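Local coordinates for heavy-metal chelation domain-containing protein (Pyrococcus horikoshii, PDB 3NPG) that is of unknown function but belongs to the DUF364 family, whose members are putative heavy-metal chelation proteins with a Rossmann-like domain, at residues A[92-97]-A[199-204]; A[33-38]-A[85-90]. All coordinates share one frame; numbering follows the deposited sequence.

Contact 1 of 2, residues A[92-97]-A[199-204]. With ACT (acetate ion), chain E.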
loop_
_atom_site.group_PDB
_atom_site.type_symbol
_atom_site.label_atom_id
_atom_site.label_comp_id
_atom_site.label_asym_id
_atom_site.label_seq_id
_atom_site.Cartn_x
_atom_site.Cartn_y
_atom_site.Cartn_z
ATOM N N VAL A 92 -31.415 -5.968 7.206
ATOM C CA VAL A 92 -32.514 -6.912 7.458
ATOM C C VAL A 92 -32.404 -7.470 8.887
ATOM O O VAL A 92 -33.408 -7.567 9.594
ATOM C CB VAL A 92 -32.528 -8.053 6.391
ATOM C CG1 VAL A 92 -33.555 -9.127 6.741
ATOM C CG2 VAL A 92 -32.784 -7.493 4.996
ATOM N N SER A 93 -31.163 -7.770 9.326
ATOM C CA SER A 93 -30.879 -8.310 10.653
ATOM C C SER A 93 -31.223 -7.323 11.757
ATOM O O SER A 93 -31.824 -7.710 12.749
ATOM C CB SER A 93 -29.413 -8.710 10.757
ATOM O OG SER A 93 -29.068 -9.683 9.784
ATOM N N GLN A 94 -30.853 -6.040 11.581
ATOM C CA GLN A 94 -31.110 -4.983 12.576
ATOM C C GLN A 94 -32.606 -4.695 12.759
ATOM O O GLN A 94 -33.015 -4.197 13.810
ATOM C CB GLN A 94 -30.341 -3.698 12.219
ATOM C CG GLN A 94 -28.828 -3.836 12.371
ATOM C CD GLN A 94 -28.411 -3.930 13.813
ATOM O OE1 GLN A 94 -28.385 -2.940 14.530
ATOM N NE2 GLN A 94 -28.034 -5.119 14.256
ATOM N N TYR A 95 -33.423 -5.033 11.748
ATOM C CA TYR A 95 -34.873 -4.899 11.828
ATOM C C TYR A 95 -35.461 -6.021 12.702
ATOM O O TYR A 95 -36.381 -5.771 13.483
ATOM C CB TYR A 95 -35.492 -4.936 10.411
ATOM C CG TYR A 95 -36.994 -4.724 10.386
ATOM C CD1 TYR A 95 -37.537 -3.444 10.310
ATOM C CD2 TYR A 95 -37.870 -5.803 10.364
ATOM C CE1 TYR A 95 -38.918 -3.244 10.258
ATOM C CE2 TYR A 95 -39.251 -5.616 10.316
ATOM C CZ TYR A 95 -39.772 -4.335 10.268
ATOM O OH TYR A 95 -41.134 -4.155 10.214
ATOM N N TYR A 96 -34.906 -7.250 12.589
ATOM C CA TYR A 96 -35.422 -8.423 13.292
ATOM C C TYR A 96 -34.604 -8.826 14.539
ATOM O O TYR A 96 -34.987 -9.775 15.234
ATOM C CB TYR A 96 -35.543 -9.612 12.325
ATOM C CG TYR A 96 -36.561 -9.403 11.227
ATOM C CD1 TYR A 96 -37.924 -9.399 11.505
ATOM C CD2 TYR A 96 -36.169 -9.291 9.899
ATOM C CE1 TYR A 96 -38.869 -9.240 10.496
ATOM C CE2 TYR A 96 -37.105 -9.138 8.880
ATOM C CZ TYR A 96 -38.456 -9.105 9.184
ATOM O OH TYR A 96 -39.388 -8.953 8.190
ATOM N N ILE A 97 -33.497 -8.109 14.832
ATOM C CA ILE A 97 -32.618 -8.438 15.973
ATOM C C ILE A 97 -33.340 -8.361 17.339
ATOM O O ILE A 97 -34.002 -7.365 17.637
ATOM C CB ILE A 97 -31.286 -7.602 15.947
ATOM C CG1 ILE A 97 -30.223 -8.189 16.909
ATOM C CG2 ILE A 97 -31.537 -6.105 16.220
ATOM C CD1 ILE A 97 -29.450 -9.351 16.360
ATOM N N THR A 199 -19.870 -4.238 11.388
ATOM C CA THR A 199 -20.173 -5.174 10.288
ATOM C C THR A 199 -20.792 -6.502 10.844
ATOM O O THR A 199 -21.386 -7.281 10.085
ATOM C CB THR A 199 -18.914 -5.408 9.407
ATOM O OG1 THR A 199 -18.279 -4.153 9.136
ATOM C CG2 THR A 199 -19.238 -6.115 8.098
ATOM N N GLY A 200 -20.694 -6.697 12.161
ATOM C CA GLY A 200 -21.247 -7.867 12.835
ATOM C C GLY A 200 -22.683 -7.681 13.293
ATOM O O GLY A 200 -23.121 -8.332 14.244
ATOM N N GLN A 201 -23.445 -6.812 12.585
ATOM C CA GLN A 201 -24.854 -6.522 12.892
ATOM C C GLN A 201 -25.780 -7.665 12.478
ATOM O O GLN A 201 -26.987 -7.588 12.712
ATOM C CB GLN A 201 -25.296 -5.223 12.197
ATOM C CG GLN A 201 -24.899 -3.952 12.932
ATOM C CD GLN A 201 -25.238 -2.714 12.133
ATOM O OE1 GLN A 201 -25.219 -2.714 10.901
ATOM N NE2 GLN A 201 -25.517 -1.619 12.821
ATOM N N LEU A 202 -25.220 -8.723 11.845
ATOM C CA LEU A 202 -26.004 -9.868 11.353
ATOM C C LEU A 202 -26.698 -10.656 12.496
ATOM O O LEU A 202 -26.269 -10.573 13.653
ATOM C CB LEU A 202 -25.124 -10.807 10.472
ATOM C CG LEU A 202 -24.146 -11.760 11.207
ATOM C CD1 LEU A 202 -23.721 -12.896 10.306
ATOM C CD2 LEU A 202 -22.935 -11.030 11.702
ATOM N N LEU A 203 -27.791 -11.384 12.172
ATOM C CA LEU A 203 -28.513 -12.189 13.167
ATOM C C LEU A 203 -27.649 -13.356 13.657
ATOM O O LEU A 203 -26.973 -13.996 12.851
ATOM C CB LEU A 203 -29.838 -12.729 12.585
ATOM C CG LEU A 203 -30.968 -11.714 12.414
ATOM C CD1 LEU A 203 -32.112 -12.317 11.670
ATOM C CD2 LEU A 203 -31.448 -11.197 13.749
ATOM N N PRO A 204 -27.680 -13.677 14.978
ATOM C CA PRO A 204 -26.864 -14.805 15.474
ATOM C C PRO A 204 -27.260 -16.139 14.851
ATOM O O PRO A 204 -26.394 -16.981 14.606
ATOM C CB PRO A 204 -27.116 -14.789 16.990
ATOM C CG PRO A 204 -27.625 -13.416 17.286
ATOM C CD PRO A 204 -28.403 -13.009 16.077
HETATM C C ACT E . -15.982 -3.601 11.459
HETATM O O ACT E . -16.153 -4.688 11.007
HETATM O OXT ACT E . -16.645 -2.712 11.049
HETATM C CH3 ACT E . -14.917 -3.361 12.527
#

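Contact 2 of 2, residues A[33-38]-A[85-90]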
loop_
_atom_site.group_PDB
_atom_site.type_symbol
_atom_site.label_atom_id
_atom_site.label_comp_id
_atom_site.label_asym_id
_atom_site.label_seq_id
_atom_site.Cartn_x
_atom_site.Cartn_y
_atom_site.Cartn_z
ATOM N N THR A 33 -20.114 1.390 4.425
ATOM C CA THR A 33 -21.167 1.249 3.434
ATOM C C THR A 33 -22.441 0.982 4.211
ATOM O O THR A 33 -22.412 0.221 5.183
ATOM C CB THR A 33 -20.842 0.085 2.473
ATOM O OG1 THR A 33 -19.674 0.410 1.722
ATOM C CG2 THR A 33 -21.989 -0.240 1.532
ATOM N N TRP A 34 -23.530 1.664 3.866
ATOM C CA TRP A 34 -24.774 1.500 4.604
ATOM C C TRP A 34 -25.961 1.218 3.714
ATOM O O TRP A 34 -25.976 1.616 2.550
ATOM C CB TRP A 34 -25.042 2.709 5.513
ATOM C CG TRP A 34 -25.075 4.017 4.793
ATOM C CD1 TRP A 34 -24.041 4.889 4.627
ATOM C CD2 TRP A 34 -26.215 4.623 4.176
ATOM N NE1 TRP A 34 -24.466 6.002 3.940
ATOM C CE2 TRP A 34 -25.801 5.870 3.661
ATOM C CE3 TRP A 34 -27.556 4.230 4.004
ATOM C CZ2 TRP A 34 -26.672 6.720 2.974
ATOM C CZ3 TRP A 34 -28.413 5.074 3.323
ATOM C CH2 TRP A 34 -27.969 6.300 2.811
ATOM N N VAL A 35 -26.958 0.516 4.261
ATOM C CA VAL A 35 -28.205 0.204 3.568
ATOM C C VAL A 35 -29.368 0.506 4.504
ATOM O O VAL A 35 -29.423 -0.036 5.615
ATOM C CB VAL A 35 -28.233 -1.273 3.057
ATOM C CG1 VAL A 35 -29.642 -1.695 2.667
ATOM C CG2 VAL A 35 -27.264 -1.475 1.890
ATOM N N LEU A 36 -30.253 1.425 4.094
ATOM C CA LEU A 36 -31.426 1.793 4.882
ATOM C C LEU A 36 -32.658 1.029 4.373
ATOM O O LEU A 36 -32.939 1.041 3.171
ATOM C CB LEU A 36 -31.656 3.318 4.806
ATOM C CG LEU A 36 -32.772 3.889 5.689
ATOM C CD1 LEU A 36 -32.530 3.575 7.164
ATOM C CD2 LEU A 36 -32.913 5.391 5.481
ATOM N N VAL A 37 -33.346 0.301 5.272
ATOM C CA VAL A 37 -34.537 -0.480 4.900
ATOM C C VAL A 37 -35.764 -0.041 5.695
ATOM O O VAL A 37 -35.623 0.609 6.730
ATOM C CB VAL A 37 -34.302 -2.019 5.000
ATOM C CG1 VAL A 37 -33.196 -2.469 4.054
ATOM C CG2 VAL A 37 -34.003 -2.446 6.442
ATOM N N GLU A 38 -36.971 -0.414 5.224
ATOM C CA GLU A 38 -38.211 -0.066 5.913
ATOM C C GLU A 38 -39.211 -1.216 5.894
ATOM O O GLU A 38 -39.422 -1.849 4.853
ATOM C CB GLU A 38 -38.834 1.198 5.307
ATOM C CG GLU A 38 -40.019 1.742 6.094
ATOM C CD GLU A 38 -40.526 3.091 5.631
ATOM O OE1 GLU A 38 -40.454 3.372 4.413
ATOM O OE2 GLU A 38 -41.031 3.856 6.484
ATOM N N GLY A 85 -23.934 -5.927 -0.182
ATOM C CA GLY A 85 -24.700 -7.119 0.171
ATOM C C GLY A 85 -24.693 -7.415 1.659
ATOM O O GLY A 85 -25.743 -7.694 2.241
ATOM N N VAL A 86 -23.503 -7.351 2.286
ATOM C CA VAL A 86 -23.352 -7.549 3.736
ATOM C C VAL A 86 -24.073 -6.427 4.515
ATOM O O VAL A 86 -24.775 -6.712 5.486
ATOM C CB VAL A 86 -21.859 -7.680 4.142
ATOM C CG1 VAL A 86 -21.691 -7.653 5.657
ATOM C CG2 VAL A 86 -21.242 -8.946 3.552
ATOM N N ALA A 87 -23.962 -5.160 4.038
ATOM C CA ALA A 87 -24.673 -4.022 4.648
ATOM C C ALA A 87 -26.187 -4.227 4.573
ATOM O O ALA A 87 -26.900 -3.875 5.508
ATOM C CB ALA A 87 -24.285 -2.724 3.956
ATOM N N ALA A 88 -26.669 -4.853 3.476
ATOM C CA ALA A 88 -28.088 -5.170 3.292
ATOM C C ALA A 88 -28.521 -6.322 4.204
ATOM O O ALA A 88 -29.624 -6.283 4.746
ATOM C CB ALA A 88 -28.366 -5.517 1.840
ATOM N N ILE A 89 -27.648 -7.353 4.376
ATOM C CA ILE A 89 -27.924 -8.475 5.295
ATOM C C ILE A 89 -28.029 -7.940 6.728
ATOM O O ILE A 89 -28.941 -8.319 7.464
ATOM C CB ILE A 89 -26.837 -9.599 5.172
ATOM C CG1 ILE A 89 -26.904 -10.287 3.799
ATOM C CG2 ILE A 89 -26.970 -10.634 6.316
ATOM C CD1 ILE A 89 -25.734 -11.190 3.495
ATOM N N ASN A 90 -27.125 -7.006 7.096
ATOM C CA ASN A 90 -27.132 -6.363 8.405
ATOM C C ASN A 90 -28.373 -5.487 8.591
ATOM O O ASN A 90 -28.927 -5.442 9.686
ATOM C CB ASN A 90 -25.860 -5.543 8.605
ATOM C CG ASN A 90 -24.608 -6.383 8.694
ATOM O OD1 ASN A 90 -24.643 -7.575 9.018
ATOM N ND2 ASN A 90 -23.467 -5.770 8.440
#

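Contact 1 of 2, residues A[92-97]-A[199-204]
Gln94 and Gln201 lay their carboxamides against each other, the two planes only 16° apart and stacked, while the chains that carry them cross at about a right angle. The Gln94 chain is bent at chi2 (-70°), which swings its CD over the Gln201 stem, 3.6 Å from Gln201 CG. Gln94 NE2 then donates to the backbone Gln201 O at 3.1 Å, meeting a lone pair in the carbonyl plane with an N-H...O angle of 148°. The amide of Gln201 is held from elsewhere: OE1 accepts from Val47 N and NE2 donates to Met218 O, so both polar atoms of this buried group are satisfied. On the preceding residue of the helix, Ser93 CB sits 3.3 Å from Gln201 O, and its OG, hydrogen-bonded to Ile89 O of its own helix, lies 3.4 Å from Leu202 CA. Leu203 runs past Ile97 in the opposite direction, bringing its CD2 to 3.8 Å from Ile97 CD1. That same Ile97 methyl meets Pro204 CD at 3.8 Å, with the two side chains crossed. The contact thus joins the last turn of helix 79-96, which packs on the antiparallel sheet, to a loop following strand 192-196 of the mixed, mainly parallel Rossmann-like sheet, consistent with an interface between two domains.

Contact 2 of 2, residues A[33-38]-A[85-90]
Val35 sets its two methyls against Ala87 and Ala88 of helix 85-90. With CG1 anti to the backbone N (chi1 165°) and CG2 anti to the carbonyl carbon, the methyls divide the work: CG2 meets both residues, 3.8 Å from Ala87 CB and equally near Ala88 N, whereas CG1 approaches Ala88 CB at 4.1 Å. Val35 CB itself rests 3.8 Å from Ala87 O. Ala87 points its methyl at the strand, where CB meets the backbone Thr33 O at 3.7 Å. The Thr33 branch CG2, anti to the backbone N, comes more loosely to 4.2 Å from Ala87 CB, while OG1 is hydrogen-bonded to Thr50 OG1. An alanine in place of Val35 would probably open a gap beside Ala87 and Ala88, because both methyls that cover them would be gone. With alanine methyls meeting the strand, the axes of the segments 33-38 and 85-90 come within 6.9 Å, their directions 41° apart. On the other face of the strand, Trp34 and Leu36 pack on helix 223-232. The middle strand of the three-stranded antiparallel sheet 22-27, 32-38 and 43-49 is thus sandwiched between helix 79-96 on one face and helix 223-232 on the other.

Both contacts draw on helix 79-96, whose successive turns meet first the antiparallel sheet in contact 2 and then the loop of the Rossmann-like domain in contact 1; their centres lie about 10 Å apart. Asn90 links them: its ND2 lies 3.1 Å from Thr199 O, a probable hydrogen bond, and also binds Val47 O of strand 43-49, tying helix, sheet and loop together. Val86 CG1 adds an apolar touch, 3.8 Å from Thr199 CG2. At the start of the same loop, Thr199 OG1 lies 2.9 Å from both acetate O and acetate OXT. Tyr32 OH also binds this ion, which is probably from the crystallisation liquor and therefore does not identify a natural ligand.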